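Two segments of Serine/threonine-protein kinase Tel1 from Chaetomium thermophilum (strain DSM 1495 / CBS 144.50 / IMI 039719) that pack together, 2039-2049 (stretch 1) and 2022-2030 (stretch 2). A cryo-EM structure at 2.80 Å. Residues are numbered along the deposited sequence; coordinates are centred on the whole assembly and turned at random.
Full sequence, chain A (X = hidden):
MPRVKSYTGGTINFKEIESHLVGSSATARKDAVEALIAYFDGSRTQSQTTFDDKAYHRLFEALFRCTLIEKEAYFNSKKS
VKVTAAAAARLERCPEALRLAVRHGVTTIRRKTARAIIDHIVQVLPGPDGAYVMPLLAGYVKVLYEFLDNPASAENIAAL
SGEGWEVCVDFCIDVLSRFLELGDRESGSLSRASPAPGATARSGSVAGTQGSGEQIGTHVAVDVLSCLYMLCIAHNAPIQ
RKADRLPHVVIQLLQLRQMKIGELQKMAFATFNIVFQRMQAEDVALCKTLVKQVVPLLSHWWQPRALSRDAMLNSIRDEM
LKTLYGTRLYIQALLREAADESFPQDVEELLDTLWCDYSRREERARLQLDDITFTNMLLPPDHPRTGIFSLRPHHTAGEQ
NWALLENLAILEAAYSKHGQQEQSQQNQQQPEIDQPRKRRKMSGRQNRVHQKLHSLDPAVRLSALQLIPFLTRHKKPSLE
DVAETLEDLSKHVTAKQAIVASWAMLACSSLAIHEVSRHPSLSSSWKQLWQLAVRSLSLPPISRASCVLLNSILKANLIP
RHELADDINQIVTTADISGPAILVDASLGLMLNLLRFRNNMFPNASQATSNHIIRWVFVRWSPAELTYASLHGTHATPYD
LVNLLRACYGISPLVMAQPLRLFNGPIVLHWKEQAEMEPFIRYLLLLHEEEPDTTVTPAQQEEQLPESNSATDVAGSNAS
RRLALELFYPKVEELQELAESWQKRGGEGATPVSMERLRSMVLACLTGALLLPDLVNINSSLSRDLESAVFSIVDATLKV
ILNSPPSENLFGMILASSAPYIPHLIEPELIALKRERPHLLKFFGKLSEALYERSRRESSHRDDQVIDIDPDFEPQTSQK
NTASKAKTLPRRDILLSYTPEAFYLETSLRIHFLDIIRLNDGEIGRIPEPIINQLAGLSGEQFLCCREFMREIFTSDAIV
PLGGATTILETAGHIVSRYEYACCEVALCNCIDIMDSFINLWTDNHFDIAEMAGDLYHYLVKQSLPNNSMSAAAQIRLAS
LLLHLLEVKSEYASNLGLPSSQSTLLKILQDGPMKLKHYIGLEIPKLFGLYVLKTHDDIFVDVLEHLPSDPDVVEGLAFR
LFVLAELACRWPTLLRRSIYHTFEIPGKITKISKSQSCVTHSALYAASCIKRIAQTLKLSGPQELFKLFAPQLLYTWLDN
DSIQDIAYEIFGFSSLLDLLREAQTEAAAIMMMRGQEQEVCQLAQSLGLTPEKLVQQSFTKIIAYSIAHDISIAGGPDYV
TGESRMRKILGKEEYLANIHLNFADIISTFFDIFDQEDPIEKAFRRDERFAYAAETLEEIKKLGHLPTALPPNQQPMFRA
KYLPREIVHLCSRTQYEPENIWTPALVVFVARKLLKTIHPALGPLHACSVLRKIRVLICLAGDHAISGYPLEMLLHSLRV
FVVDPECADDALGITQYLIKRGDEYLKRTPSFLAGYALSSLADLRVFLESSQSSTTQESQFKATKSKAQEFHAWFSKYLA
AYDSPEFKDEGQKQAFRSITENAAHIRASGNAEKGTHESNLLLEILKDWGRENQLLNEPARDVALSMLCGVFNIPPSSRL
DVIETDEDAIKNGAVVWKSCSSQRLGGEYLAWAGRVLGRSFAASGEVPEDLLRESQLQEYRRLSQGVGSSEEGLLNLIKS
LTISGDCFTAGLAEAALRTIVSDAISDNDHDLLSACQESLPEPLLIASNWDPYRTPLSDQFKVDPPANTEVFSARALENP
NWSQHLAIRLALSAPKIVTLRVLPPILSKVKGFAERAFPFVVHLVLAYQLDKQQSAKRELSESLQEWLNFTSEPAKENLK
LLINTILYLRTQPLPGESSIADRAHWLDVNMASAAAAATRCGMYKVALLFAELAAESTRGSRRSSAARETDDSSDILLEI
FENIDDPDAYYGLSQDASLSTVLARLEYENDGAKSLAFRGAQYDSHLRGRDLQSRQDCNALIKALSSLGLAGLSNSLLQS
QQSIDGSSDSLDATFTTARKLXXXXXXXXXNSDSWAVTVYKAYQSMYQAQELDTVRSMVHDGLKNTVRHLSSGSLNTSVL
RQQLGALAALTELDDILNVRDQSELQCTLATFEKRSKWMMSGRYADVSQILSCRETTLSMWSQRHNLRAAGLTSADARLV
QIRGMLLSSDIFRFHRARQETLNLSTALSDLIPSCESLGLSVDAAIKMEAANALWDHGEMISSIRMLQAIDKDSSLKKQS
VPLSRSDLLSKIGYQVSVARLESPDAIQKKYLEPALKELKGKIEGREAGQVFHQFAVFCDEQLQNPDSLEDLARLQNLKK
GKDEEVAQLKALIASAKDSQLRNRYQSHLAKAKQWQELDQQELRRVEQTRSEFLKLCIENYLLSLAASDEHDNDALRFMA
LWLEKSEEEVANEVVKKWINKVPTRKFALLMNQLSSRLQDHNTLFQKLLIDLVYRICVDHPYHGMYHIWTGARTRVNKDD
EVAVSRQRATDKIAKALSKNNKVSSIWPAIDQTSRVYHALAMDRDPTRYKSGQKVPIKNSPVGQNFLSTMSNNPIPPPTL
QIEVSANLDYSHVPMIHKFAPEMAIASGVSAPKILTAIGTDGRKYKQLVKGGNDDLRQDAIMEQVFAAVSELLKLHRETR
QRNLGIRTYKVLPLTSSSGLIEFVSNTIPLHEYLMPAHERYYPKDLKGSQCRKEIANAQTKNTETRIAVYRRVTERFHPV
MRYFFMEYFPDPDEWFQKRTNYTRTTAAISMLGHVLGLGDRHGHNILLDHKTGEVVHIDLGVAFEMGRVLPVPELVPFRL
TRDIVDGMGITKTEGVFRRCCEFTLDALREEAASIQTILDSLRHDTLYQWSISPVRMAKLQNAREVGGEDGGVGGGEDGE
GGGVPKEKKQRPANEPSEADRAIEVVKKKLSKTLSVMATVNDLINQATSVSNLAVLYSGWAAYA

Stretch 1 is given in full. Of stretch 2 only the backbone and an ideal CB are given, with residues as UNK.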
# COMPACT_ATOMS: atom_id res chain seq x y z
N VAL A 2039 -13.41 21.76 28.18
CA VAL A 2039 -14.49 21.23 27.37
C VAL A 2039 -15.23 20.13 28.12
O VAL A 2039 -16.47 20.04 28.08
CB VAL A 2039 -13.92 20.77 26.02
CG1 VAL A 2039 -14.77 19.72 25.42
CG2 VAL A 2039 -13.81 21.94 25.09
N TYR A 2040 -14.49 19.29 28.84
CA TYR A 2040 -15.10 18.22 29.61
C TYR A 2040 -16.01 18.76 30.69
O TYR A 2040 -17.09 18.22 30.92
CB TYR A 2040 -14.02 17.35 30.23
CG TYR A 2040 -14.58 16.19 31.00
CD1 TYR A 2040 -15.12 15.12 30.35
CD2 TYR A 2040 -14.57 16.18 32.38
CE1 TYR A 2040 -15.64 14.07 31.03
CE2 TYR A 2040 -15.08 15.13 33.07
CZ TYR A 2040 -15.61 14.07 32.39
OH TYR A 2040 -16.13 13.01 33.06
N LYS A 2041 -15.58 19.81 31.40
CA LYS A 2041 -16.42 20.36 32.45
C LYS A 2041 -17.69 20.95 31.89
O LYS A 2041 -18.76 20.80 32.49
CB LYS A 2041 -15.65 21.41 33.24
CG LYS A 2041 -14.52 20.84 34.05
CD LYS A 2041 -14.28 21.65 35.29
CE LYS A 2041 -13.71 23.00 34.96
NZ LYS A 2041 -12.25 22.92 34.74
N ALA A 2042 -17.61 21.59 30.72
CA ALA A 2042 -18.84 22.08 30.09
C ALA A 2042 -19.80 20.95 29.76
O ALA A 2042 -21.00 21.03 30.06
CB ALA A 2042 -18.50 22.88 28.84
N TYR A 2043 -19.31 19.87 29.16
CA TYR A 2043 -20.23 18.79 28.79
C TYR A 2043 -20.73 18.02 30.00
O TYR A 2043 -21.88 17.57 30.02
CB TYR A 2043 -19.57 17.82 27.81
CG TYR A 2043 -19.39 18.41 26.45
CD1 TYR A 2043 -20.48 18.83 25.72
CD2 TYR A 2043 -18.14 18.57 25.90
CE1 TYR A 2043 -20.31 19.39 24.49
CE2 TYR A 2043 -17.98 19.12 24.67
CZ TYR A 2043 -19.06 19.53 23.97
OH TYR A 2043 -18.88 20.08 22.74
N GLN A 2044 -19.90 17.86 31.02
CA GLN A 2044 -20.33 17.24 32.26
C GLN A 2044 -21.45 18.05 32.91
O GLN A 2044 -22.48 17.50 33.30
CB GLN A 2044 -19.15 17.11 33.21
CG GLN A 2044 -19.48 16.54 34.54
CD GLN A 2044 -18.27 16.38 35.40
OE1 GLN A 2044 -17.52 17.31 35.60
NE2 GLN A 2044 -18.07 15.18 35.91
N SER A 2045 -21.26 19.36 33.04
CA SER A 2045 -22.32 20.20 33.54
C SER A 2045 -23.58 20.07 32.70
O SER A 2045 -24.69 20.15 33.22
CB SER A 2045 -21.87 21.65 33.56
OG SER A 2045 -23.00 22.49 33.63
N MET A 2046 -23.42 19.89 31.39
CA MET A 2046 -24.59 19.66 30.55
C MET A 2046 -25.28 18.35 30.89
O MET A 2046 -26.50 18.23 30.75
CB MET A 2046 -24.18 19.67 29.08
CG MET A 2046 -25.31 19.73 28.11
SD MET A 2046 -24.72 19.66 26.43
CE MET A 2046 -26.26 19.78 25.54
N TYR A 2047 -24.53 17.37 31.36
CA TYR A 2047 -25.11 16.09 31.75
C TYR A 2047 -25.79 16.18 33.12
O TYR A 2047 -26.91 15.69 33.29
CB TYR A 2047 -24.03 15.02 31.76
CG TYR A 2047 -24.49 13.65 32.15
CD1 TYR A 2047 -25.31 12.91 31.32
CD2 TYR A 2047 -24.08 13.07 33.34
CE1 TYR A 2047 -25.72 11.65 31.67
CE2 TYR A 2047 -24.49 11.82 33.70
CZ TYR A 2047 -25.31 11.11 32.86
OH TYR A 2047 -25.72 9.86 33.21
N GLN A 2048 -25.12 16.80 34.09
CA GLN A 2048 -25.60 16.88 35.47
C GLN A 2048 -26.25 18.23 35.73
O GLN A 2048 -25.75 19.04 36.52
CB GLN A 2048 -24.45 16.65 36.43
CG GLN A 2048 -23.55 15.52 36.06
CD GLN A 2048 -22.34 15.44 36.94
OE1 GLN A 2048 -21.94 16.44 37.53
NE2 GLN A 2048 -21.74 14.27 37.02
N ALA A 2049 -27.38 18.48 35.09
CA ALA A 2049 -28.06 19.75 35.30
C ALA A 2049 -29.47 19.66 34.77
O ALA A 2049 -29.72 18.99 33.77
CB ALA A 2049 -27.32 20.91 34.63
N UNK A 2022 -18.04 9.20 26.80
CA UNK A 2022 -19.14 9.76 27.59
C UNK A 2022 -19.17 9.17 29.00
O UNK A 2022 -20.14 8.55 29.42
CB UNK A 2022 -20.48 9.51 26.89
N UNK A 2023 -18.08 9.39 29.71
CA UNK A 2023 -17.93 9.00 31.11
C UNK A 2023 -17.95 10.29 31.91
O UNK A 2023 -16.92 10.95 32.06
CB UNK A 2023 -16.65 8.20 31.35
N UNK A 2024 -19.11 10.66 32.43
CA UNK A 2024 -19.32 12.00 32.95
C UNK A 2024 -19.14 12.10 34.45
O UNK A 2024 -19.68 13.02 35.06
CB UNK A 2024 -20.72 12.48 32.58
N UNK A 2025 -18.38 11.20 35.06
CA UNK A 2025 -18.22 11.19 36.51
C UNK A 2025 -16.76 11.30 36.92
O UNK A 2025 -16.38 10.81 37.98
CB UNK A 2025 -18.83 9.92 37.10
N UNK A 2026 -15.94 11.90 36.11
CA UNK A 2026 -14.58 12.13 36.56
C UNK A 2026 -14.52 13.42 37.37
O UNK A 2026 -15.18 14.40 37.04
CB UNK A 2026 -13.62 12.19 35.37
N UNK A 2027 -13.75 13.44 38.44
CA UNK A 2027 -13.56 14.68 39.20
C UNK A 2027 -12.56 15.58 38.50
O UNK A 2027 -11.35 15.34 38.54
CB UNK A 2027 -13.09 14.38 40.62
N UNK A 2028 -13.06 16.62 37.87
CA UNK A 2028 -12.21 17.47 37.05
C UNK A 2028 -11.42 18.43 37.93
O UNK A 2028 -12.00 19.06 38.82
CB UNK A 2028 -13.05 18.24 36.03
N UNK A 2029 -10.12 18.58 37.71
CA UNK A 2029 -9.35 19.56 38.48
C UNK A 2029 -9.85 20.97 38.20
O UNK A 2029 -10.47 21.25 37.18
CB UNK A 2029 -7.86 19.45 38.15
N UNK A 2030 -9.57 21.87 39.14
CA UNK A 2030 -9.95 23.26 39.03
C UNK A 2030 -8.70 24.09 38.80
O UNK A 2030 -7.63 23.78 39.35
CB UNK A 2030 -10.70 23.73 40.28

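Stretch 1 is a helix through Tyr2047, and the ends of Tyr2040, Lys2041 and Gln2044, and the side chain of Tyr2047, meet a partner with no regular helix or strand.

Position 2022 has positive phi (62/61), which favours glycine, asparagine or aspartate without excluding others. Its CB has nothing of stretch 1 within 5.5 Å, so the helix sets no preference. The residue is Glu2022, and it makes no contact here.

At 2023 CA-to-CB points away, and the ideal CB lies 5.1 Å from Tyr2040 OH. The angles (-109/95) suit beta-branched residues, among many. The main chain does the work: Tyr2040 OH donates a very short hydrogen bond to the carbonyl O of 2023, at 2.4 Å. The residue is Ile2023.

Position 2024 is the closest CA-CA approach, its CA 5.4 Å from the CA of Gln2044. CA-to-CB runs sideways, and the CB is tight against stretch 1, 3.5 Å from Tyr2047 CD2. Tyr2040, Tyr2043 and Tyr2047 offer aromatic and aliphatic surface, so a large flat or apolar side chain fits: tryptophan, phenylalanine, tyrosine, perhaps leucine or methionine. It is Trp2024, with chi1 m, and it lies along the helix. Its CD1 sits 3.4 Å from Tyr2047 CG, over a face of that ring, while Tyr2047 CB makes a CH-pi contact with its five-membered ring. CH2 packs 3.6 Å from Tyr2043 CB, and CE3 lies 3.5 Å from Tyr2040 CE1. With 160 Å² covered, it has the largest contact of either stretch. Its backbone O accepts a hydrogen bond from Gln2044 NE2 at 2.8 Å, nearly straight at 168°.

At 2025 CB points away, with Gln2048 NE2 no nearer than 5.2 Å, so stretch 1 sets little preference and many residues, polar ones included, would do. Asn2025 adopts chi1 p and adds little to the contact.

The CB of 2026 runs sideways, 3.5 Å from Tyr2040 OH. A medium apolar residue would suit, though the backbone polar groups are already engaged whatever the side chain, proline excepted, which lacks the N-H: N donates to Tyr2040 OH (3.3 Å), and O accepts from Gln2044 NE2 (3.2 Å). Leu2026 places CB 4.0 Å from Tyr2040 CE2.

Position 2027 points away, and phi of -79 permits proline, among others. Pro2027 makes no contact.

At 2028 CB points toward the helix, 3.6 Å from Lys2041 CG and 4.5 Å from Tyr2040 CD2. Such closeness favours a small residue, and Ala2028 packs its CB there.

Position 2029 points away; stretch 1 asks little of the side chain, and phi -63 allows proline among others. In Pro2029, the carbonyl O receives a weak hydrogen bond from Lys2041 NZ at 3.5 Å.

At 2030 CA-to-CB runs sideways with nothing of stretch 1 within 5.5 Å of CB, so many residues would suit, beta-branched ones among them at -109/143; Val2030 stands clear.

Stretch 2 (2022-2030) EIWNLPAPV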
# COMPACT_ATOMS: atom_id res chain seq x y z
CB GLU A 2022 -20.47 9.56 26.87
CG GLU A 2022 -20.51 10.28 25.56
CD GLU A 2022 -21.89 10.33 24.98
OE1 GLU A 2022 -22.74 9.56 25.44
OE2 GLU A 2022 -22.12 11.15 24.07
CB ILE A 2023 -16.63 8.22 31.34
CG1 ILE A 2023 -16.64 6.93 30.53
CG2 ILE A 2023 -16.44 7.93 32.80
CD1 ILE A 2023 -15.28 6.33 30.39
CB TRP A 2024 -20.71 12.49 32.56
CG TRP A 2024 -20.96 12.56 31.10
CD1 TRP A 2024 -22.00 12.00 30.44
CD2 TRP A 2024 -20.17 13.23 30.12
NE1 TRP A 2024 -21.91 12.27 29.10
CE2 TRP A 2024 -20.80 13.03 28.88
CE3 TRP A 2024 -19.00 13.97 30.16
CZ2 TRP A 2024 -20.29 13.54 27.71
CZ3 TRP A 2024 -18.50 14.48 29.01
CH2 TRP A 2024 -19.14 14.27 27.80
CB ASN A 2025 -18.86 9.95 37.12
CG ASN A 2025 -18.27 8.67 36.60
OD1 ASN A 2025 -17.06 8.47 36.60
ND2 ASN A 2025 -19.14 7.77 36.15
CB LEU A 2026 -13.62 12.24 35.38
CG LEU A 2026 -13.35 11.08 34.43
CD1 LEU A 2026 -11.88 11.05 34.09
CD2 LEU A 2026 -13.79 9.77 35.00
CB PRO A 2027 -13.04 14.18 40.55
CG PRO A 2027 -12.50 12.81 40.30
CD PRO A 2027 -12.88 12.36 38.93
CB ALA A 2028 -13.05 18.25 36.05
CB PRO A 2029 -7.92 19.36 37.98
CG PRO A 2029 -8.05 18.69 36.68
CD PRO A 2029 -9.27 17.84 36.77
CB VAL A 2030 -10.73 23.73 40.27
CG1 VAL A 2030 -9.92 23.48 41.53
CG2 VAL A 2030 -11.12 25.19 40.15
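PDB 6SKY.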